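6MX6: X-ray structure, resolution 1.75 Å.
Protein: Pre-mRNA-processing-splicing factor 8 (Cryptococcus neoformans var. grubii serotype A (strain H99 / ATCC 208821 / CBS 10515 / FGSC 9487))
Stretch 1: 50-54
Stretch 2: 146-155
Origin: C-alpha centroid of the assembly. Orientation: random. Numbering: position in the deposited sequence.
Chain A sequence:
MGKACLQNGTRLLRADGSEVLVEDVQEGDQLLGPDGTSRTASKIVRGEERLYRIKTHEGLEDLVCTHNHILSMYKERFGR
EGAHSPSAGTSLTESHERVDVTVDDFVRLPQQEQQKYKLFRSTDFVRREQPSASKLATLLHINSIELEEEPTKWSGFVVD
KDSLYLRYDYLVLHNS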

# COMPACT_ATOMS: atom_id res chain seq x y z
N ARG A 50 11.59 11.63 4.56
CA ARG A 50 10.30 12.01 5.11
C ARG A 50 9.19 11.34 4.32
O ARG A 50 9.04 11.57 3.12
CB ARG A 50 10.14 13.53 5.08
CG ARG A 50 11.05 14.22 6.08
CD ARG A 50 11.11 15.71 5.84
NE ARG A 50 9.88 16.37 6.30
CZ ARG A 50 9.71 17.69 6.31
NH1 ARG A 50 10.68 18.49 5.92
NH2 ARG A 50 8.56 18.20 6.75
N LEU A 51 8.39 10.52 5.00
CA LEU A 51 7.34 9.75 4.35
C LEU A 51 5.99 10.43 4.52
O LEU A 51 5.83 11.39 5.27
CB LEU A 51 7.30 8.33 4.94
CG LEU A 51 8.63 7.58 4.89
CD1 LEU A 51 8.49 6.20 5.53
CD2 LEU A 51 9.08 7.47 3.45
N TYR A 52 5.00 9.92 3.80
CA TYR A 52 3.62 10.36 3.94
C TYR A 52 2.87 9.36 4.80
O TYR A 52 2.99 8.15 4.58
CB TYR A 52 2.94 10.48 2.58
CG TYR A 52 3.34 11.75 1.89
CD1 TYR A 52 4.51 11.82 1.15
CD2 TYR A 52 2.56 12.88 2.02
CE1 TYR A 52 4.88 13.00 0.53
CE2 TYR A 52 2.92 14.06 1.40
CZ TYR A 52 4.08 14.12 0.66
OH TYR A 52 4.42 15.30 0.06
N ARG A 53 2.11 9.87 5.76
CA ARG A 53 1.25 9.05 6.61
C ARG A 53 -0.19 9.18 6.12
O ARG A 53 -0.72 10.30 6.04
CB ARG A 53 1.36 9.48 8.08
CG ARG A 53 0.44 8.69 9.02
CD ARG A 53 0.65 9.06 10.48
NE ARG A 53 2.03 8.79 10.87
CZ ARG A 53 2.45 7.62 11.34
NH1 ARG A 53 1.59 6.63 11.54
NH2 ARG A 53 3.74 7.46 11.64
N ILE A 54 -0.81 8.05 5.80
CA ILE A 54 -2.20 7.97 5.37
C ILE A 54 -3.00 7.35 6.50
O ILE A 54 -2.70 6.23 6.94
CB ILE A 54 -2.35 7.15 4.08
CG1 ILE A 54 -1.49 7.77 2.98
CG2 ILE A 54 -3.82 7.10 3.66
CD1 ILE A 54 -1.31 6.88 1.75
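Stretch 2 146-155: ELEEEPTKWS

How does stretch 2 run against stretch 1? It starts as an antiparallel strand, with Glu146 opposite Arg53 and Leu147 opposite Tyr52, where the CA atoms of Tyr52 and Leu147 come within 4.4 Å. Beyond Leu147 the chain stays extended at Glu148, bends at Glu149 (phi/psi -88/-8), is extended again from Glu150, and brings Pro151 CA to 3.9 Å from Arg50 CA.

Which backbone groups are satisfied by the pairing? Arg53 and Glu146 satisfy each other twice, Arg53 N donating to Glu146 O at 2.9 Å and Glu146 N to Arg53 O at 3.0 Å. Two residues on, Glu148 N donates to Leu51 O at 2.8 Å. Between these bonds lies the non-hydrogen-bonded pair of Tyr52 and Leu147; Tyr52 CA also makes a CA-H...O contact with Glu146 O at 3.4 Å.

What do the two arginines find? Arg50 NE meets Glu148 O at 2.8 Å, almost in line at 175°, so a side-chain NH satisfies the carbonyl of Glu148, just after the paired residues. Its guanidinium lies between Leu147 CD2 over one face and Glu149 O over the other, and a water accepts from Arg50 NH2 and donates to Leu147 O. Arg53 instead reaches the Glu148 carboxylate: NE at 2.9 Å and NH2 at 2.8 Å both donate to OE2, forming a salt bridge.

What serves Leu51 N, and what packs nearby? A second water accepts from Leu51 N (3.0 Å) and from Thr152 OG1 (3.1 Å), while donating to Glu148 OE1 (2.7 Å) and Glu150 O (2.8 Å). It thus links Leu51 to three residues of stretch 2. Leu51 CD2 packs 4.0 Å from Trp154 CD1, and Leu147 CD1 sits over the Tyr52 ring face, 3.9 Å from its centroid, in a CH-pi contact.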

# COMPACT_ATOMS: atom_id res chain seq x y z
N GLU A 146 -0.60 13.15 5.16
CA GLU A 146 0.26 14.26 5.57
C GLU A 146 1.72 13.87 5.46
O GLU A 146 2.08 12.74 5.76
CB GLU A 146 -0.03 14.70 7.01
CG GLU A 146 -1.43 15.26 7.27
CD GLU A 146 -1.68 16.60 6.60
OE1 GLU A 146 -0.71 17.24 6.14
OE2 GLU A 146 -2.85 17.03 6.53
N LEU A 147 2.56 14.83 5.07
CA LEU A 147 3.99 14.60 5.07
C LEU A 147 4.51 14.61 6.50
O LEU A 147 4.18 15.50 7.28
CB LEU A 147 4.70 15.68 4.24
CG LEU A 147 6.23 15.61 4.17
CD1 LEU A 147 6.69 14.47 3.29
CD2 LEU A 147 6.78 16.94 3.65
N GLU A 148 5.32 13.61 6.84
CA GLU A 148 5.89 13.55 8.18
C GLU A 148 7.07 14.51 8.31
O GLU A 148 7.76 14.82 7.34
CB GLU A 148 6.33 12.13 8.50
CG GLU A 148 5.18 11.18 8.60
CD GLU A 148 5.50 10.04 9.50
OE1 GLU A 148 6.57 9.43 9.28
OE2 GLU A 148 4.71 9.77 10.43
N GLU A 149 7.29 14.98 9.54
CA GLU A 149 8.24 16.06 9.72
C GLU A 149 9.68 15.59 9.92
O GLU A 149 10.59 16.43 9.93
CB GLU A 149 7.84 16.94 10.90
CG GLU A 149 7.92 16.24 12.22
CD GLU A 149 7.49 17.15 13.34
OE1 GLU A 149 8.09 18.24 13.50
OE2 GLU A 149 6.52 16.78 14.04
N GLU A 150 9.91 14.29 10.07
CA GLU A 150 11.26 13.77 10.21
C GLU A 150 11.42 12.53 9.36
O GLU A 150 10.45 11.78 9.16
CB GLU A 150 11.58 13.43 11.68
CG GLU A 150 11.70 14.66 12.59
CD GLU A 150 13.07 15.36 12.51
OE1 GLU A 150 13.83 15.16 11.54
OE2 GLU A 150 13.37 16.15 13.44
N PRO A 151 12.62 12.27 8.84
CA PRO A 151 12.83 11.11 7.97
C PRO A 151 12.79 9.80 8.74
O PRO A 151 13.17 9.73 9.91
CB PRO A 151 14.24 11.33 7.39
CG PRO A 151 14.64 12.70 7.80
CD PRO A 151 13.86 13.05 9.02
N THR A 152 12.34 8.75 8.06
CA THR A 152 12.36 7.41 8.63
C THR A 152 12.75 6.43 7.54
O THR A 152 12.70 6.73 6.34
CB THR A 152 11.00 7.02 9.25
OG1 THR A 152 9.99 7.01 8.24
CG2 THR A 152 10.59 8.00 10.36
N LYS A 153 13.17 5.24 7.98
CA LYS A 153 13.66 4.24 7.05
C LYS A 153 12.51 3.54 6.33
O LYS A 153 11.47 3.27 6.93
CB LYS A 153 14.51 3.19 7.78
CG LYS A 153 15.81 3.75 8.32
CD LYS A 153 16.60 2.68 9.08
CE LYS A 153 17.92 3.24 9.58
NZ LYS A 153 18.86 2.17 10.00
N TRP A 154 12.73 3.26 5.06
CA TRP A 154 11.76 2.57 4.23
C TRP A 154 12.47 1.47 3.44
O TRP A 154 13.69 1.50 3.23
CB TRP A 154 11.07 3.53 3.24
CG TRP A 154 12.01 4.29 2.34
CD1 TRP A 154 12.49 5.55 2.54
CD2 TRP A 154 12.59 3.85 1.10
NE1 TRP A 154 13.31 5.93 1.50
CE2 TRP A 154 13.38 4.90 0.60
CE3 TRP A 154 12.50 2.67 0.36
CZ2 TRP A 154 14.10 4.80 -0.59
CZ3 TRP A 154 13.20 2.57 -0.83
CH2 TRP A 154 13.99 3.63 -1.30
N SER A 155 11.65 0.52 2.98
CA SER A 155 12.09 -0.59 2.15
C SER A 155 11.11 -0.77 1.01
O SER A 155 9.89 -0.59 1.18
CB SER A 155 12.21 -1.88 2.97
OG SER A 155 13.09 -1.72 4.06
O HOH W 1 5.98 17.90 7.85
O HOH W 2 8.90 9.85 7.89